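Local coordinates for HTH-type transcriptional regulator cbl (Escherichia coli K12, PDB 2FYI), which probably acts as an accessory LysR-family transcriptional regulator of the cys regulon, this chain being its cofactor-binding domain, at residues Trp87-His97 with Val155-Glu166; Pro114-Arg125 with Asp140-Ile151. One frame throughout, in Å; residues are numbered along the deposited sequence.

From the N terminus the chain builds much of one lobe of the cofactor-binding domain before the long strand 79-94 reaches the other lobe, where both contacts lie. Residues 87-97, the last part of that strand and the turn after it, pair with strand 161-165 only later, closing contact 1. Within that loop contact 2 is nested: strand 115-118 leads through helix 125-134 to strand 141-145, and the two segments of contact 2 meet across a much shorter excursion. Helix 148-157 then carries the chain from contact 2 into contact 1. Strands 161-165 and 115-118 are neighbours in one sheet, probably joined by I116 N to I161 O, and the two contacts also touch around H89 and T123.

Contact 1 (Trp87-His97 with Val155-Glu166); sequences WHHSLLVPHDH and VALGLGIGLVAE
W87 rests the benzo ring of its indole on A165, CZ3 3.7 Å from A165 CB. The same CZ3 stands over one face of the H89 imidazole, whose CD2 lies in the plane of the indole at its edge. H89 NE2 is hydrogen-bonded to T123 O. E166 holds on to H88 twice: E166 N donates to H88 O at 2.9 Å, and E166 OE1 accepts from H88 N at 3.2 Å, the N-H coming from above the carboxylate plane. With CG turned between the backbone N and the carbonyl carbon (chi1 59°) and the chain extended beyond it, the glutamate runs back over H88 O to reach that N-H; its OE2 makes a salt bridge with R183. Cutting this side chain back to an alanine would probably leave H88 N without that acceptor and take a carboxylate from R183. Strands 89-94 and 161-165 form an antiparallel pair in the second lobe of the periplasmic-binding-protein fold shared by LysR effector domains. S90 N to V164 O is a straight bond of 2.7 Å (170°), returned by V164 N to S90 O, and L92 and G162 exchange a second pair. L91 CD1 meets L163 CD2 at 3.8 Å on one face of the sheet. Farther along, V93 and I161 lie alongside each other, V93 CG1 3.7 Å from I161 CG2, and H97 crosses I161 at about a right angle.

Contact 2 (Pro114-Arg125 with Asp140-Ile151); sequences PLITYRQGITGR and DIVLSAQDSDVI
Y118 OH is gripped by two groups: it shares a hydrogen bond of 2.6 Å with S148 OG, which lies near the edge of the ring, and A165 N of the neighbouring strand bonds to the same oxygen. Both faces of the ring are covered. I151 CD1 makes a CH-pi contact with one, 4.0 Å from the Y118 ring centroid, while T123 CB sits over the centre of the other. I151 CG1 lies anti to its carbonyl carbon (chi1 -57°), which carries CD1 to the ring while CG2 packs on I116 CG2. The guanidinium of R125 has I141 CD1 over one face, and it stays in plane with the bond from NH1 to Y118 O (2.9 Å). R119 N donates to A145 O, and its NH1 makes a salt bridge with E54 of the second subunit. At the other end L115 O takes V142 N at 2.8 Å and, weakly, L143 N at 3.4 Å, the mark of a beta bulge. Beyond it T117 N donates to L143 O and T117 O accepts from A145 N, the staggered pattern of parallel strands. Strands 115-118 and 141-145 are joined through helix 125-134 as a beta-alpha-beta crossover of the Rossmann-like lobe in LysR effector domains.

Contact 1 (Trp87-His97 with Val155-Glu166)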
# COMPACT_ATOMS: atom_id res chain seq x y z
N TRP A 87 14.63 -12.14 6.58
CA TRP A 87 13.57 -11.76 7.50
C TRP A 87 12.47 -12.78 7.59
O TRP A 87 12.30 -13.61 6.68
CB TRP A 87 12.96 -10.46 7.06
CG TRP A 87 12.31 -10.51 5.75
CD1 TRP A 87 12.88 -10.27 4.55
CD2 TRP A 87 10.92 -10.78 5.49
NE1 TRP A 87 11.95 -10.36 3.54
CE2 TRP A 87 10.73 -10.68 4.09
CE3 TRP A 87 9.82 -11.10 6.30
CZ2 TRP A 87 9.48 -10.88 3.49
CZ3 TRP A 87 8.58 -11.30 5.70
CH2 TRP A 87 8.42 -11.20 4.30
N HIS A 88 11.72 -12.71 8.69
CA HIS A 88 10.68 -13.68 9.00
C HIS A 88 9.36 -13.00 9.26
O HIS A 88 9.31 -11.83 9.66
CB HIS A 88 11.01 -14.41 10.28
CG HIS A 88 12.06 -15.46 10.12
ND1 HIS A 88 11.76 -16.78 9.88
CD2 HIS A 88 13.41 -15.39 10.21
CE1 HIS A 88 12.87 -17.48 9.80
NE2 HIS A 88 13.89 -16.66 10.01
N HIS A 89 8.28 -13.75 9.09
CA HIS A 89 6.98 -13.24 9.50
C HIS A 89 6.80 -13.35 10.99
O HIS A 89 7.30 -14.29 11.64
CB HIS A 89 5.87 -14.02 8.84
CG HIS A 89 5.80 -13.83 7.36
ND1 HIS A 89 6.20 -14.81 6.47
CD2 HIS A 89 5.39 -12.78 6.62
CE1 HIS A 89 6.04 -14.36 5.24
NE2 HIS A 89 5.54 -13.14 5.30
N SER A 90 6.06 -12.43 11.56
CA SER A 90 5.64 -12.67 12.91
C SER A 90 4.12 -12.49 13.07
O SER A 90 3.41 -12.13 12.12
CB SER A 90 6.49 -11.91 13.92
OG SER A 90 6.25 -10.53 13.90
N LEU A 91 3.60 -12.82 14.24
CA LEU A 91 2.15 -12.91 14.41
C LEU A 91 1.71 -11.69 15.17
O LEU A 91 2.22 -11.41 16.25
CB LEU A 91 1.78 -14.20 15.13
CG LEU A 91 0.28 -14.53 15.25
CD1 LEU A 91 -0.34 -14.60 13.90
CD2 LEU A 91 0.06 -15.82 15.96
N LEU A 92 0.78 -10.93 14.60
CA LEU A 92 0.29 -9.70 15.25
C LEU A 92 -1.11 -9.87 15.85
O LEU A 92 -2.06 -10.15 15.13
CB LEU A 92 0.31 -8.54 14.25
CG LEU A 92 -0.07 -7.13 14.71
CD1 LEU A 92 0.91 -6.63 15.72
CD2 LEU A 92 -0.15 -6.16 13.53
N VAL A 93 -1.26 -9.73 17.15
CA VAL A 93 -2.56 -9.99 17.78
C VAL A 93 -2.93 -8.94 18.80
O VAL A 93 -2.06 -8.26 19.32
CB VAL A 93 -2.59 -11.33 18.54
CG1 VAL A 93 -2.33 -12.46 17.58
CG2 VAL A 93 -1.57 -11.34 19.66
N PRO A 94 -4.22 -8.76 19.08
CA PRO A 94 -4.60 -7.81 20.13
C PRO A 94 -4.08 -8.20 21.51
O PRO A 94 -3.85 -9.38 21.78
CB PRO A 94 -6.13 -7.86 20.11
CG PRO A 94 -6.49 -8.44 18.81
CD PRO A 94 -5.39 -9.36 18.43
N HIS A 95 -3.92 -7.21 22.38
CA HIS A 95 -3.31 -7.40 23.71
C HIS A 95 -3.87 -8.58 24.50
O HIS A 95 -3.12 -9.27 25.20
CB HIS A 95 -3.37 -6.12 24.57
CG HIS A 95 -2.12 -5.29 24.54
ND1 HIS A 95 -0.86 -5.84 24.37
CD2 HIS A 95 -1.92 -3.96 24.68
CE1 HIS A 95 0.05 -4.88 24.38
NE2 HIS A 95 -0.57 -3.73 24.57
N ASP A 96 -5.18 -8.80 24.42
CA ASP A 96 -5.78 -9.80 25.27
C ASP A 96 -6.31 -11.02 24.52
O ASP A 96 -7.28 -11.64 24.96
CB ASP A 96 -6.83 -9.14 26.20
CG ASP A 96 -6.23 -8.74 27.66
OD1 ASP A 96 -4.98 -8.48 27.80
OD2 ASP A 96 -7.02 -8.67 28.68
N HIS A 97 -5.63 -11.40 23.43
CA HIS A 97 -6.08 -12.47 22.54
C HIS A 97 -5.68 -13.84 23.08
O HIS A 97 -4.56 -14.02 23.60
CB HIS A 97 -5.51 -12.22 21.15
CG HIS A 97 -6.14 -13.04 20.06
ND1 HIS A 97 -5.87 -14.38 19.88
CD2 HIS A 97 -7.00 -12.69 19.08
CE1 HIS A 97 -6.57 -14.82 18.85
NE2 HIS A 97 -7.26 -13.82 18.34
N VAL A 155 -6.46 -5.86 12.26
CA VAL A 155 -6.21 -6.63 13.47
C VAL A 155 -6.71 -5.80 14.63
O VAL A 155 -7.40 -6.29 15.54
CB VAL A 155 -4.71 -6.95 13.65
CG1 VAL A 155 -4.44 -7.44 15.06
CG2 VAL A 155 -4.21 -7.93 12.56
N ALA A 156 -6.38 -4.52 14.60
CA ALA A 156 -6.85 -3.59 15.61
C ALA A 156 -8.37 -3.56 15.63
O ALA A 156 -8.95 -3.51 16.69
CB ALA A 156 -6.31 -2.22 15.35
N LEU A 157 -9.01 -3.62 14.48
CA LEU A 157 -10.45 -3.53 14.39
C LEU A 157 -11.15 -4.74 14.96
O LEU A 157 -12.31 -4.65 15.34
CB LEU A 157 -10.87 -3.42 12.95
CG LEU A 157 -12.26 -2.85 12.78
CD1 LEU A 157 -12.21 -1.38 13.14
CD2 LEU A 157 -12.69 -3.00 11.34
N GLY A 158 -10.50 -5.90 15.00
CA GLY A 158 -11.16 -7.09 15.45
C GLY A 158 -11.43 -8.14 14.39
O GLY A 158 -11.83 -9.26 14.71
N LEU A 159 -11.19 -7.83 13.13
CA LEU A 159 -11.48 -8.77 12.05
C LEU A 159 -10.80 -10.14 12.13
O LEU A 159 -11.36 -11.10 11.59
CB LEU A 159 -11.12 -8.13 10.73
CG LEU A 159 -11.76 -8.76 9.50
CD1 LEU A 159 -13.27 -8.48 9.49
CD2 LEU A 159 -11.08 -8.19 8.27
N GLY A 160 -9.62 -10.23 12.77
CA GLY A 160 -8.78 -11.44 12.77
C GLY A 160 -7.33 -11.22 13.26
O GLY A 160 -6.98 -10.16 13.77
N ILE A 161 -6.47 -12.21 13.14
CA ILE A 161 -5.07 -12.00 13.52
C ILE A 161 -4.18 -11.81 12.27
O ILE A 161 -4.59 -12.12 11.15
CB ILE A 161 -4.53 -13.18 14.32
CG1 ILE A 161 -4.52 -14.43 13.45
CG2 ILE A 161 -5.35 -13.38 15.56
CD1 ILE A 161 -4.41 -15.70 14.18
N GLY A 162 -2.97 -11.30 12.46
CA GLY A 162 -2.17 -10.94 11.29
C GLY A 162 -0.85 -11.67 11.21
O GLY A 162 -0.19 -11.90 12.24
N LEU A 163 -0.46 -12.04 10.00
CA LEU A 163 0.91 -12.46 9.75
C LEU A 163 1.61 -11.32 9.03
O LEU A 163 1.22 -10.96 7.93
CB LEU A 163 0.95 -13.74 8.94
CG LEU A 163 0.63 -14.93 9.86
CD1 LEU A 163 0.35 -16.17 9.09
CD2 LEU A 163 1.78 -15.19 10.80
N VAL A 164 2.59 -10.70 9.68
CA VAL A 164 3.30 -9.56 9.10
C VAL A 164 4.80 -9.75 9.14
O VAL A 164 5.32 -10.36 10.06
CB VAL A 164 2.98 -8.25 9.83
CG1 VAL A 164 1.56 -7.92 9.69
CG2 VAL A 164 3.31 -8.37 11.29
N ALA A 165 5.48 -9.21 8.14
CA ALA A 165 6.93 -9.06 8.15
C ALA A 165 7.41 -8.53 9.50
O ALA A 165 6.88 -7.55 9.99
CB ALA A 165 7.32 -8.10 7.04
N GLU A 166 8.42 -9.14 10.11
CA GLU A 166 8.82 -8.70 11.46
C GLU A 166 9.28 -7.23 11.53
O GLU A 166 9.12 -6.56 12.55
CB GLU A 166 9.89 -9.63 12.04
CG GLU A 166 11.16 -9.69 11.18
CD GLU A 166 12.31 -10.54 11.77
OE1 GLU A 166 13.14 -11.04 10.97
OE2 GLU A 166 12.39 -10.71 13.00

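Contact 2 (Pro114-Arg125 with Asp140-Ile151)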
# COMPACT_ATOMS: atom_id res chain seq x y z
N PRO A 114 -9.23 -16.51 11.95
CA PRO A 114 -9.25 -15.69 10.72
C PRO A 114 -7.89 -15.02 10.45
O PRO A 114 -7.41 -14.32 11.31
CB PRO A 114 -10.34 -14.63 11.04
CG PRO A 114 -11.20 -15.29 12.05
CD PRO A 114 -10.27 -16.10 12.90
N LEU A 115 -7.26 -15.22 9.30
CA LEU A 115 -5.98 -14.55 9.05
C LEU A 115 -6.10 -13.31 8.22
O LEU A 115 -6.93 -13.22 7.29
CB LEU A 115 -5.03 -15.42 8.30
CG LEU A 115 -4.56 -16.55 9.18
CD1 LEU A 115 -3.38 -17.27 8.48
CD2 LEU A 115 -4.19 -16.00 10.56
N ILE A 116 -5.25 -12.34 8.55
CA ILE A 116 -5.13 -11.14 7.77
C ILE A 116 -3.70 -11.10 7.35
O ILE A 116 -2.80 -10.93 8.17
CB ILE A 116 -5.45 -9.92 8.60
CG1 ILE A 116 -6.79 -10.08 9.28
CG2 ILE A 116 -5.47 -8.66 7.73
CD1 ILE A 116 -6.98 -9.03 10.29
N THR A 117 -3.46 -11.28 6.07
CA THR A 117 -2.09 -11.38 5.61
C THR A 117 -1.93 -10.95 4.17
O THR A 117 -2.90 -10.53 3.54
CB THR A 117 -1.53 -12.77 5.83
OG1 THR A 117 -0.11 -12.68 5.84
CG2 THR A 117 -1.94 -13.70 4.74
N TYR A 118 -0.70 -11.02 3.67
CA TYR A 118 -0.39 -10.55 2.32
C TYR A 118 -1.06 -11.41 1.27
O TYR A 118 -1.27 -12.59 1.46
CB TYR A 118 1.12 -10.54 2.08
CG TYR A 118 1.84 -9.76 3.14
CD1 TYR A 118 2.63 -10.42 4.08
CD2 TYR A 118 1.70 -8.38 3.23
CE1 TYR A 118 3.28 -9.72 5.07
CE2 TYR A 118 2.34 -7.68 4.21
CZ TYR A 118 3.13 -8.36 5.14
OH TYR A 118 3.79 -7.68 6.14
N ARG A 119 -1.39 -10.81 0.14
CA ARG A 119 -1.95 -11.56 -0.95
C ARG A 119 -0.86 -12.45 -1.59
O ARG A 119 0.31 -12.22 -1.39
CB ARG A 119 -2.48 -10.57 -1.96
CG ARG A 119 -1.61 -10.52 -3.16
CD ARG A 119 -1.73 -9.24 -3.92
NE ARG A 119 -3.09 -8.94 -4.36
CZ ARG A 119 -3.32 -8.11 -5.36
NH1 ARG A 119 -2.28 -7.57 -5.98
NH2 ARG A 119 -4.56 -7.81 -5.73
N GLN A 120 -1.24 -13.46 -2.36
CA GLN A 120 -0.26 -14.37 -2.95
C GLN A 120 0.63 -13.60 -3.86
O GLN A 120 0.17 -12.72 -4.56
CB GLN A 120 -0.93 -15.45 -3.78
CG GLN A 120 -2.16 -16.00 -3.12
CD GLN A 120 -2.37 -17.46 -3.45
OE1 GLN A 120 -2.80 -17.80 -4.56
NE2 GLN A 120 -2.08 -18.32 -2.50
N GLY A 121 1.91 -13.95 -3.85
CA GLY A 121 2.88 -13.31 -4.71
C GLY A 121 3.67 -12.21 -4.02
O GLY A 121 4.66 -11.72 -4.56
N ILE A 122 3.25 -11.83 -2.82
CA ILE A 122 3.87 -10.68 -2.17
C ILE A 122 4.13 -10.81 -0.66
O ILE A 122 3.34 -11.40 0.09
CB ILE A 122 3.11 -9.35 -2.45
CG1 ILE A 122 1.75 -9.34 -1.75
CG2 ILE A 122 2.97 -9.12 -3.93
CD1 ILE A 122 1.50 -8.09 -1.02
N THR A 123 5.24 -10.21 -0.25
CA THR A 123 5.79 -10.29 1.11
C THR A 123 5.76 -11.68 1.76
O THR A 123 5.26 -11.89 2.87
CB THR A 123 5.22 -9.16 1.96
OG1 THR A 123 5.36 -7.95 1.22
CG2 THR A 123 6.00 -8.96 3.24
N GLY A 124 6.30 -12.64 1.02
CA GLY A 124 6.58 -13.96 1.54
C GLY A 124 5.39 -14.83 1.82
O GLY A 124 5.47 -15.74 2.63
N ARG A 125 4.29 -14.57 1.14
CA ARG A 125 3.03 -15.25 1.41
C ARG A 125 3.19 -16.75 1.24
O ARG A 125 2.54 -17.55 1.93
CB ARG A 125 1.94 -14.71 0.47
CG ARG A 125 0.71 -15.55 0.40
CD ARG A 125 -0.01 -15.64 1.74
NE ARG A 125 -1.09 -16.60 1.58
CZ ARG A 125 -2.31 -16.32 1.12
NH1 ARG A 125 -2.67 -15.08 0.81
NH2 ARG A 125 -3.17 -17.30 0.97
N ASP A 140 -7.30 -19.66 6.64
CA ASP A 140 -8.47 -18.83 6.40
C ASP A 140 -8.06 -17.38 6.17
O ASP A 140 -7.85 -16.62 7.11
CB ASP A 140 -9.40 -18.85 7.61
CG ASP A 140 -10.62 -17.97 7.37
OD1 ASP A 140 -10.63 -17.26 6.32
OD2 ASP A 140 -11.58 -18.00 8.20
N ILE A 141 -7.96 -16.98 4.92
CA ILE A 141 -7.64 -15.61 4.63
C ILE A 141 -8.93 -14.79 4.67
O ILE A 141 -9.79 -14.91 3.79
CB ILE A 141 -7.08 -15.48 3.27
CG1 ILE A 141 -5.88 -16.44 3.11
CG2 ILE A 141 -6.74 -14.05 3.03
CD1 ILE A 141 -4.68 -16.05 3.87
N VAL A 142 -9.06 -13.94 5.68
CA VAL A 142 -10.26 -13.16 5.78
C VAL A 142 -9.99 -11.77 5.19
O VAL A 142 -10.92 -11.03 4.87
CB VAL A 142 -10.72 -13.09 7.23
CG1 VAL A 142 -10.07 -11.93 7.92
CG2 VAL A 142 -12.18 -12.94 7.30
N LEU A 143 -8.73 -11.40 5.07
CA LEU A 143 -8.36 -10.20 4.37
C LEU A 143 -7.02 -10.40 3.72
O LEU A 143 -6.06 -10.79 4.36
CB LEU A 143 -8.30 -8.98 5.30
CG LEU A 143 -7.97 -7.60 4.68
CD1 LEU A 143 -8.36 -6.50 5.61
CD2 LEU A 143 -6.51 -7.43 4.33
N SER A 144 -6.96 -10.14 2.42
CA SER A 144 -5.70 -10.32 1.73
C SER A 144 -5.19 -8.94 1.34
O SER A 144 -5.89 -8.17 0.69
CB SER A 144 -5.83 -11.27 0.54
OG SER A 144 -6.03 -10.55 -0.64
N ALA A 145 -3.98 -8.64 1.80
CA ALA A 145 -3.48 -7.28 1.84
C ALA A 145 -2.34 -7.06 0.85
O ALA A 145 -1.58 -7.97 0.53
CB ALA A 145 -3.02 -6.96 3.27
N GLN A 146 -2.22 -5.84 0.36
CA GLN A 146 -1.05 -5.43 -0.37
C GLN A 146 0.06 -4.87 0.50
O GLN A 146 1.15 -4.69 0.01
CB GLN A 146 -1.41 -4.42 -1.43
CG GLN A 146 -1.51 -5.05 -2.73
CD GLN A 146 -2.55 -4.41 -3.59
OE1 GLN A 146 -2.64 -3.17 -3.69
NE2 GLN A 146 -3.36 -5.25 -4.24
N ASP A 147 -0.21 -4.62 1.79
CA ASP A 147 0.82 -4.05 2.68
C ASP A 147 0.54 -4.20 4.18
O ASP A 147 -0.57 -4.50 4.58
CB ASP A 147 1.01 -2.59 2.33
CG ASP A 147 -0.21 -1.75 2.69
OD1 ASP A 147 -0.95 -1.35 1.75
OD2 ASP A 147 -0.42 -1.51 3.92
N SER A 148 1.53 -3.97 5.01
CA SER A 148 1.39 -4.22 6.44
C SER A 148 0.54 -3.23 7.21
O SER A 148 0.18 -3.51 8.32
CB SER A 148 2.76 -4.29 7.11
OG SER A 148 3.68 -5.04 6.30
N ASP A 149 0.23 -2.06 6.67
CA ASP A 149 -0.53 -1.07 7.44
C ASP A 149 -2.01 -1.39 7.41
O ASP A 149 -2.71 -1.23 8.42
CB ASP A 149 -0.25 0.34 6.96
CG ASP A 149 1.20 0.74 7.18
OD1 ASP A 149 1.67 0.76 8.35
OD2 ASP A 149 1.92 1.01 6.18
N VAL A 150 -2.48 -1.85 6.25
CA VAL A 150 -3.82 -2.38 6.17
C VAL A 150 -3.95 -3.53 7.20
O VAL A 150 -4.87 -3.52 8.04
CB VAL A 150 -4.15 -2.81 4.75
CG1 VAL A 150 -5.48 -3.56 4.70
CG2 VAL A 150 -4.22 -1.62 3.89
N ILE A 151 -3.03 -4.48 7.18
CA ILE A 151 -3.07 -5.52 8.18
C ILE A 151 -3.18 -4.96 9.58
O ILE A 151 -4.01 -5.43 10.37
CB ILE A 151 -1.88 -6.47 8.10
CG1 ILE A 151 -1.80 -7.08 6.70
CG2 ILE A 151 -2.03 -7.60 9.08
CD1 ILE A 151 -0.55 -7.90 6.43
O HOH W 1 -4.91 -8.72 -2.57